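Local atomic coordinates of macromomycin (Streptomyces macromomyceticus, PDB entry 2MCM), a protein that binds non-covalently the cytotoxic, DNA-cleaving chromophore of the antibiotic auromomycin. Residues Leu12-Thr17 / Val68-Gln73; Tyr31-Cys36 / Ile62-Lys67. All blocks are in the same frame, centred on the assembly; numbering follows the deposited sequence.

Contact 1 (Leu12-Thr17 / Val68-Gln73); sequences LSNGQT and VHSSFQ
Asn14 meets the backbone of His69 and Ser70 through its side-chain oxygen, and three hydrogen bonds in all join the two segments. One uses the amide side chain of Asn14. Its CG stands anti to the backbone N (chi1 -178°), beside the carbonyl carbon. OD1 accepts a bond from Ser70 N at 2.9 Å, with the donor tilted 20° from the carbonyl plane. Asn14 OD1 also lies at the edge of the His69 ring, near its plane, 3.5 Å from His69 CD2.

The other two bonds are between backbones. Gly15 N gives to Val68 O at 2.8 Å. Val68 N gives to Gln16 O at 2.9 Å. Gly15 and Gln16 thus both face Val68, which fits a G1 beta bulge. Gly15 has positive phi, as this bulge and the type II turn from Ser13 to Gln16 both require. Within the turn, Ser13 N binds Gln16 OE1 at 2.8 Å. The Gln16 side chain therefore folds back on its own segment.

Apolar contact is slight. Leu12 and Val68 cross at about a right angle, with CD1 of Leu12 4.1 Å from CG2 of Val68. Val68 CG2 also rests 3.5 Å from Gln16 O.

The contact lies near the start of strand 16-23 and the end of strand 62-68, its antiparallel neighbour in the three-stranded sheet. Beyond it the chain passes into strand 71-76 of the larger sheet, where Phe72 pairs by its backbone with Val86. Leu12 packs on Phe111 near the C-terminus.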
ATOM      1  N   LEU A  12      -7.320  11.222  -7.057  1.00 12.13           N
ATOM      2  CA  LEU A  12      -8.255  10.255  -6.410  1.00 10.47           C
ATOM      3  C   LEU A  12      -9.144  10.990  -5.438  1.00 10.10           C
ATOM      4  O   LEU A  12      -8.924  12.038  -4.878  1.00 11.80           O
ATOM      5  CB  LEU A  12      -7.291   9.274  -5.613  1.00 11.07           C
ATOM      6  CG  LEU A  12      -6.369   8.468  -6.494  1.00 10.65           C
ATOM      7  CD1 LEU A  12      -5.514   7.551  -5.631  1.00 10.34           C
ATOM      8  CD2 LEU A  12      -7.096   7.577  -7.547  1.00 12.51           C
ATOM      9  N   SER A  13     -10.291  10.220  -5.207  1.00 11.53           N
ATOM     10  CA  SER A  13     -11.263  10.705  -4.218  1.00 11.65           C
ATOM     11  C   SER A  13     -11.066   9.920  -2.917  1.00 11.11           C
ATOM     12  O   SER A  13     -10.567   8.775  -2.980  1.00 11.64           O
ATOM     13  CB  SER A  13     -12.689  10.243  -4.679  1.00 12.10           C
ATOM     14  OG  SER A  13     -12.990  10.836  -5.923  0.80 14.13           O
ATOM     15  N   ASN A  14     -11.533  10.430  -1.827  1.00 11.63           N
ATOM     16  CA  ASN A  14     -11.546   9.758  -0.534  1.00 11.81           C
ATOM     17  C   ASN A  14     -12.517   8.566  -0.670  1.00 11.78           C
ATOM     18  O   ASN A  14     -13.674   8.792  -1.156  1.00 12.86           O
ATOM     19  CB  ASN A  14     -12.038  10.743   0.547  1.00 12.82           C
ATOM     20  CG  ASN A  14     -12.013  10.056   1.879  1.00 14.39           C
ATOM     21  OD1 ASN A  14     -11.022   9.451   2.323  1.00 14.92           O
ATOM     22  ND2 ASN A  14     -13.118  10.163   2.635  1.00 15.93           N
ATOM     23  N   GLY A  15     -12.114   7.357  -0.374  1.00 10.03           N
ATOM     24  CA  GLY A  15     -13.010   6.206  -0.441  1.00  9.46           C
ATOM     25  C   GLY A  15     -13.080   5.557  -1.765  1.00  9.44           C
ATOM     26  O   GLY A  15     -13.962   4.736  -2.150  1.00 10.38           O
ATOM     27  N   GLN A  16     -12.158   5.909  -2.679  1.00  8.93           N
ATOM     28  CA  GLN A  16     -12.063   5.371  -4.019  1.00  9.18           C
ATOM     29  C   GLN A  16     -11.381   4.015  -4.080  1.00  8.66           C
ATOM     30  O   GLN A  16     -10.352   3.809  -3.302  1.00  9.73           O
ATOM     31  CB  GLN A  16     -11.254   6.309  -4.986  1.00  8.67           C
ATOM     32  CG  GLN A  16     -11.347   5.851  -6.436  1.00  9.26           C
ATOM     33  CD  GLN A  16     -10.997   7.010  -7.394  1.00  8.79           C
ATOM     34  OE1 GLN A  16     -10.712   8.083  -6.907  1.00 11.89           O
ATOM     35  NE2 GLN A  16     -11.104   6.798  -8.687  1.00 12.05           N
ATOM     36  N   THR A  17     -11.809   3.104  -4.867  1.00  9.18           N
ATOM     37  CA  THR A  17     -11.177   1.793  -4.992  1.00  9.40           C
ATOM     38  C   THR A  17     -10.137   1.895  -6.099  1.00 11.69           C
ATOM     39  O   THR A  17     -10.516   2.334  -7.196  1.00 12.11           O
ATOM     40  CB  THR A  17     -12.203   0.653  -5.429  1.00 11.73           C
ATOM     41  OG1 THR A  17     -13.117   0.578  -4.323  1.00 12.61           O
ATOM     42  CG2 THR A  17     -11.473  -0.709  -5.580  1.00 13.03           C
ATOM     43  N   VAL A  68      -8.750   3.452  -0.937  1.00  9.06           N
ATOM     44  CA  VAL A  68      -7.834   4.466  -0.373  1.00  9.45           C
ATOM     45  C   VAL A  68      -8.592   5.637   0.201  1.00 10.65           C
ATOM     46  O   VAL A  68      -9.754   5.917  -0.181  1.00 10.44           O
ATOM     47  CB  VAL A  68      -6.796   4.989  -1.421  1.00 11.14           C
ATOM     48  CG1 VAL A  68      -5.884   3.822  -1.824  1.00 12.34           C
ATOM     49  CG2 VAL A  68      -7.491   5.657  -2.598  1.00 12.29           C
ATOM     50  N   HIS A  69      -7.968   6.322   1.121  1.00  9.62           N
ATOM     51  CA  HIS A  69      -8.584   7.462   1.814  1.00 10.92           C
ATOM     52  C   HIS A  69      -7.598   8.625   1.891  1.00 10.41           C
ATOM     53  O   HIS A  69      -6.383   8.458   1.950  1.00 10.62           O
ATOM     54  CB  HIS A  69      -9.020   7.060   3.247  1.00 12.07           C
ATOM     55  CG  HIS A  69     -10.047   5.934   3.247  1.00 13.47           C
ATOM     56  ND1 HIS A  69      -9.819   4.626   3.289  1.00 14.89           N
ATOM     57  CD2 HIS A  69     -11.405   6.086   3.139  1.00 14.81           C
ATOM     58  CE1 HIS A  69     -10.982   3.951   3.233  1.00 16.80           C
ATOM     59  NE2 HIS A  69     -11.959   4.846   3.147  1.00 15.36           N
ATOM     60  N   SER A  70      -8.190   9.819   1.792  1.00 10.38           N
ATOM     61  CA  SER A  70      -7.286  11.012   1.755  1.00 11.84           C
ATOM     62  C   SER A  70      -6.640  11.283   3.071  1.00 12.33           C
ATOM     63  O   SER A  70      -5.606  11.994   3.071  1.00 13.04           O
ATOM     64  CB  SER A  70      -7.977  12.249   1.157  1.00 14.05           C
ATOM     65  OG  SER A  70      -9.132  12.492   1.946  1.00 14.97           O
ATOM     66  N   SER A  71      -7.198  10.798   4.158  1.00 11.64           N
ATOM     67  CA  SER A  71      -6.583  10.906   5.497  1.00 13.02           C
ATOM     68  C   SER A  71      -6.813   9.530   6.119  1.00 13.25           C
ATOM     69  O   SER A  71      -7.906   8.912   5.861  1.00 13.48           O
ATOM     70  CB  SER A  71      -7.134  11.987   6.392  1.00 13.56           C
ATOM     71  OG  SER A  71      -6.845  13.285   5.874  0.60 16.05           O
ATOM     72  N   PHE A  72      -5.903   9.050   6.915  1.00 12.30           N
ATOM     73  CA  PHE A  72      -6.109   7.721   7.569  1.00 12.11           C
ATOM     74  C   PHE A  72      -5.350   7.714   8.872  1.00 13.31           C
ATOM     75  O   PHE A  72      -4.494   8.569   9.109  1.00 12.23           O
ATOM     76  CB  PHE A  72      -5.619   6.658   6.614  1.00 12.93           C
ATOM     77  CG  PHE A  72      -4.167   6.581   6.267  1.00 13.28           C
ATOM     78  CD1 PHE A  72      -3.295   5.857   7.108  1.00 13.41           C
ATOM     79  CD2 PHE A  72      -3.638   7.200   5.129  1.00 14.04           C
ATOM     80  CE1 PHE A  72      -1.944   5.709   6.783  1.00 14.16           C
ATOM     81  CE2 PHE A  72      -2.273   7.079   4.819  1.00 13.57           C
ATOM     82  CZ  PHE A  72      -1.447   6.386   5.667  1.00 13.77           C
ATOM     83  N   GLN A  73      -5.677   6.763   9.750  1.00 13.18           N
ATOM     84  CA  GLN A  73      -4.978   6.561  11.013  1.00 14.15           C
ATOM     85  C   GLN A  73      -3.892   5.521  10.675  1.00 13.42           C
ATOM     86  O   GLN A  73      -4.165   4.413  10.204  1.00 14.70           O
ATOM     87  CB  GLN A  73      -5.867   5.941  12.112  1.00 15.88           C
ATOM     88  CG  GLN A  73      -6.961   6.898  12.584  1.00 18.76           C
ATOM     89  CD  GLN A  73      -6.375   8.249  12.903  1.00 19.47           C
ATOM     90  OE1 GLN A  73      -5.390   8.280  13.733  1.00 21.97           O
ATOM     91  NE2 GLN A  73      -6.818   9.353  12.297  1.00 20.47           N
TER

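Contact 2 (Tyr31-Cys36 / Ile62-Lys67); sequences YHVGQC and ITAQLK
Tyr31 and Ile62 meet between the two sheets, and their side chains cross obliquely. CD1 of Ile62 does the touching. It lies 3.7 Å from Tyr31 CD1 and 3.8 Å from Tyr31 CB, so it meets the base of the aromatic side chain rather than its hydroxyl. Tyr31 CG is anti to the carbonyl carbon (chi1 -67°), which puts Tyr31 CG 4.0 Å from that same Ile62 CD1.

In the middle, Val33 and Ala64 both point toward the opposite strand. The approach is loose, with Val33 CG2 4.5 Å from Ala64 CB. Val33 CG1 is equally far from Leu66 CD2.

Leu66 reaches across at the other end. Its CG is anti to the backbone N (chi1 176°). Leu66 CD2 comes to 3.8 Å from Gly34 C, and Leu66 CD1 is 4.2 Å from Gly34 CA. A leucine branch thus lies against bare backbone.

The strands run in roughly the same direction, 30° apart, with axes 7.7 Å from each other. They belong to different sheets and face one another as the layers of a beta sandwich do. This fits the immunoglobulin-like fold of the neocarzinostatin family. Backbone pairs such as Tyr31 with Val54 and Gly34 with Gly96 stay within one sheet. Between the sheets, buried methyl, ring and backbone contacts do the joining. The polar ends bond outside the segments: Tyr31 OH to Glu103 and Thr26 N, Gln35 to His69.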
ATOM      1  N   TYR A  31       2.016 -11.292   0.206  1.00  9.17           N
ATOM      2  CA  TYR A  31       2.344  -9.877   0.188  1.00  8.72           C
ATOM      3  C   TYR A  31       1.257  -9.072   0.884  1.00  8.67           C
ATOM      4  O   TYR A  31       0.032  -9.387   0.695  1.00 10.45           O
ATOM      5  CB  TYR A  31       2.501  -9.404  -1.276  1.00  8.74           C
ATOM      6  CG  TYR A  31       3.714 -10.053  -1.932  1.00  8.80           C
ATOM      7  CD1 TYR A  31       3.654 -11.294  -2.507  1.00  8.83           C
ATOM      8  CD2 TYR A  31       4.950  -9.373  -1.843  1.00 10.19           C
ATOM      9  CE1 TYR A  31       4.768 -11.953  -3.094  1.00 10.69           C
ATOM     10  CE2 TYR A  31       6.057  -9.960  -2.469  1.00 10.10           C
ATOM     11  CZ  TYR A  31       5.963 -11.198  -3.012  1.00 10.37           C
ATOM     12  OH  TYR A  31       7.054 -11.851  -3.592  1.00 12.50           O
ATOM     13  N   HIS A  32       1.582  -8.130   1.695  1.00  8.44           N
ATOM     14  CA  HIS A  32       0.683  -7.224   2.399  1.00  8.81           C
ATOM     15  C   HIS A  32       0.468  -6.023   1.506  1.00 10.48           C
ATOM     16  O   HIS A  32       1.418  -5.296   1.183  1.00 10.70           O
ATOM     17  CB  HIS A  32       1.298  -6.742   3.744  1.00 10.52           C
ATOM     18  CG  HIS A  32       1.830  -7.913   4.529  1.00 12.47           C
ATOM     19  ND1 HIS A  32       1.015  -8.935   4.969  1.00 13.35           N
ATOM     20  CD2 HIS A  32       3.087  -8.238   4.895  1.00 14.07           C
ATOM     21  CE1 HIS A  32       1.794  -9.868   5.588  1.00 15.18           C
ATOM     22  NE2 HIS A  32       3.059  -9.426   5.598  1.00 15.27           N
ATOM     23  N   VAL A  33      -0.750  -5.785   1.057  1.00  7.59           N
ATOM     24  CA  VAL A  33      -1.150  -4.669   0.167  1.00  8.39           C
ATOM     25  C   VAL A  33      -1.663  -3.542   0.968  1.00  8.81           C
ATOM     26  O   VAL A  33      -2.531  -3.777   1.932  1.00  9.28           O
ATOM     27  CB  VAL A  33      -2.228  -5.207  -0.809  1.00  8.50           C
ATOM     28  CG1 VAL A  33      -2.645  -4.061  -1.747  1.00 10.82           C
ATOM     29  CG2 VAL A  33      -1.733  -6.387  -1.626  1.00  9.95           C
ATOM     30  N   GLY A  34      -1.232  -2.294   0.857  1.00  6.21           N
ATOM     31  CA  GLY A  34      -1.790  -1.247   1.735  1.00  8.82           C
ATOM     32  C   GLY A  34      -1.437   0.153   1.275  1.00  8.55           C
ATOM     33  O   GLY A  34      -0.635   0.340   0.332  1.00 10.67           O
ATOM     34  N   GLN A  35      -2.042   1.116   1.924  1.00  7.90           N
ATOM     35  CA  GLN A  35      -1.789   2.555   1.680  1.00  7.87           C
ATOM     36  C   GLN A  35      -0.942   3.004   2.856  1.00  8.46           C
ATOM     37  O   GLN A  35      -1.214   2.788   4.041  1.00  7.85           O
ATOM     38  CB  GLN A  35      -3.139   3.328   1.669  1.00  9.33           C
ATOM     39  CG  GLN A  35      -2.959   4.822   1.529  1.00  8.87           C
ATOM     40  CD  GLN A  35      -4.236   5.643   1.570  1.00  9.36           C
ATOM     41  OE1 GLN A  35      -5.325   5.027   1.735  1.00  9.57           O
ATOM     42  NE2 GLN A  35      -4.103   6.940   1.433  1.00  8.84           N
ATOM     43  N   CYS A  36       0.214   3.635   2.541  1.00  7.84           N
ATOM     44  CA  CYS A  36       1.185   4.025   3.575  1.00  6.99           C
ATOM     45  C   CYS A  36       1.814   5.400   3.322  1.00  8.99           C
ATOM     46  O   CYS A  36       1.614   5.949   2.243  1.00  9.29           O
ATOM     47  CB  CYS A  36       2.345   2.988   3.541  1.00  8.37           C
ATOM     48  SG  CYS A  36       1.872   1.231   3.696  1.00  9.89           S
ATOM     49  N   ILE A  62       0.056 -10.529  -8.734  1.00 12.34           N
ATOM     50  CA  ILE A  62      -1.025 -10.219  -7.814  1.00 12.60           C
ATOM     51  C   ILE A  62      -1.821  -9.076  -8.473  1.00 13.58           C
ATOM     52  O   ILE A  62      -1.237  -8.103  -8.997  1.00 13.77           O
ATOM     53  CB  ILE A  62      -0.567  -9.723  -6.408  1.00 11.65           C
ATOM     54  CG1 ILE A  62      -0.119 -10.956  -5.585  1.00 11.03           C
ATOM     55  CG2 ILE A  62      -1.728  -8.902  -5.747  1.00 12.99           C
ATOM     56  CD1 ILE A  62       0.439 -10.533  -4.204  1.00 12.33           C
ATOM     57  N   THR A  63      -3.163  -9.220  -8.407  1.00 12.95           N
ATOM     58  CA  THR A  63      -4.011  -8.086  -8.890  1.00 12.88           C
ATOM     59  C   THR A  63      -5.008  -7.922  -7.717  1.00 13.58           C
ATOM     60  O   THR A  63      -5.691  -8.955  -7.474  1.00 15.70           O
ATOM     61  CB  THR A  63      -4.788  -8.303 -10.210  1.00 14.56           C
ATOM     62  OG1 THR A  63      -3.803  -8.496 -11.240  1.00 18.16           O
ATOM     63  CG2 THR A  63      -5.603  -7.009 -10.552  1.00 16.40           C
ATOM     64  N   ALA A  64      -5.012  -6.787  -7.080  1.00 12.01           N
ATOM     65  CA  ALA A  64      -5.899  -6.583  -5.943  1.00 11.61           C
ATOM     66  C   ALA A  64      -6.539  -5.213  -5.932  1.00 12.04           C
ATOM     67  O   ALA A  64      -5.977  -4.212  -6.362  1.00 12.01           O
ATOM     68  CB  ALA A  64      -5.055  -6.695  -4.640  1.00 12.60           C
ATOM     69  N   GLN A  65      -7.731  -5.187  -5.347  1.00 10.29           N
ATOM     70  CA  GLN A  65      -8.467  -3.930  -5.149  1.00 11.13           C
ATOM     71  C   GLN A  65      -8.098  -3.399  -3.790  1.00  9.39           C
ATOM     72  O   GLN A  65      -8.083  -4.201  -2.805  1.00 11.79           O
ATOM     73  CB  GLN A  65     -10.010  -4.149  -5.258  1.00 12.79           C
ATOM     74  CG  GLN A  65     -10.383  -4.494  -6.693  1.00 16.35           C
ATOM     75  CD  GLN A  65     -11.902  -4.361  -6.878  1.00 20.85           C
ATOM     76  OE1 GLN A  65     -12.715  -4.085  -5.983  1.00 22.06           O
ATOM     77  NE2 GLN A  65     -12.251  -4.608  -8.128  1.00 23.48           N
ATOM     78  N   LEU A  66      -7.921  -2.126  -3.649  1.00  7.53           N
ATOM     79  CA  LEU A  66      -7.594  -1.462  -2.422  1.00  7.55           C
ATOM     80  C   LEU A  66      -8.422  -0.178  -2.285  1.00  8.77           C
ATOM     81  O   LEU A  66      -8.392   0.600  -3.240  1.00  8.88           O
ATOM     82  CB  LEU A  66      -6.037  -1.138  -2.405  1.00  9.77           C
ATOM     83  CG  LEU A  66      -5.577  -0.354  -1.205  1.00 10.12           C
ATOM     84  CD1 LEU A  66      -5.631  -1.125   0.085  1.00 11.08           C
ATOM     85  CD2 LEU A  66      -4.127   0.161  -1.423  1.00 10.85           C
ATOM     86  N   LYS A  67      -9.097  -0.014  -1.147  1.00  8.53           N
ATOM     87  CA  LYS A  67      -9.847   1.255  -0.981  1.00 10.42           C
ATOM     88  C   LYS A  67      -8.914   2.283  -0.370  1.00 10.01           C
ATOM     89  O   LYS A  67      -8.337   1.975   0.738  1.00 12.67           O
ATOM     90  CB  LYS A  67     -11.078   0.960  -0.095  1.00 12.51           C
ATOM     91  CG  LYS A  67     -12.068   2.143  -0.253  1.00 17.31           C
ATOM     92  CD  LYS A  67     -13.379   1.878   0.518  1.00 20.00           C
ATOM     93  CE  LYS A  67     -14.095   0.641  -0.003  1.00 22.60           C
ATOM     94  NZ  LYS A  67     -15.495   0.523   0.630  1.00 25.24           N
TER

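Contact 2 is nested in the loop closed by contact 1, and their centres are 13 Å apart. Strand 62-68 passes from one into the other. In contact 2 it faces the other sheet; in contact 1 its end meets segment 12-17. Gln35 is one bridge: its NE2 lies 2.8 Å from His69 O, and its OE1 packs 3.3 Å from Val68 CA. Elsewhere, Gly15 O is 3.7 Å from Lys67 CG. Bound (4R)-2-methylpentane-2,4-diol, probably from the crystallisation liquor, lies about 6 Å from the His69 side chain and about 4 Å from that of Lys67. It hydrogen-bonds to Lys67 N and to His32 O. The structure is the apoprotein, so neither contact can be assigned to the chromophore from these neighbours.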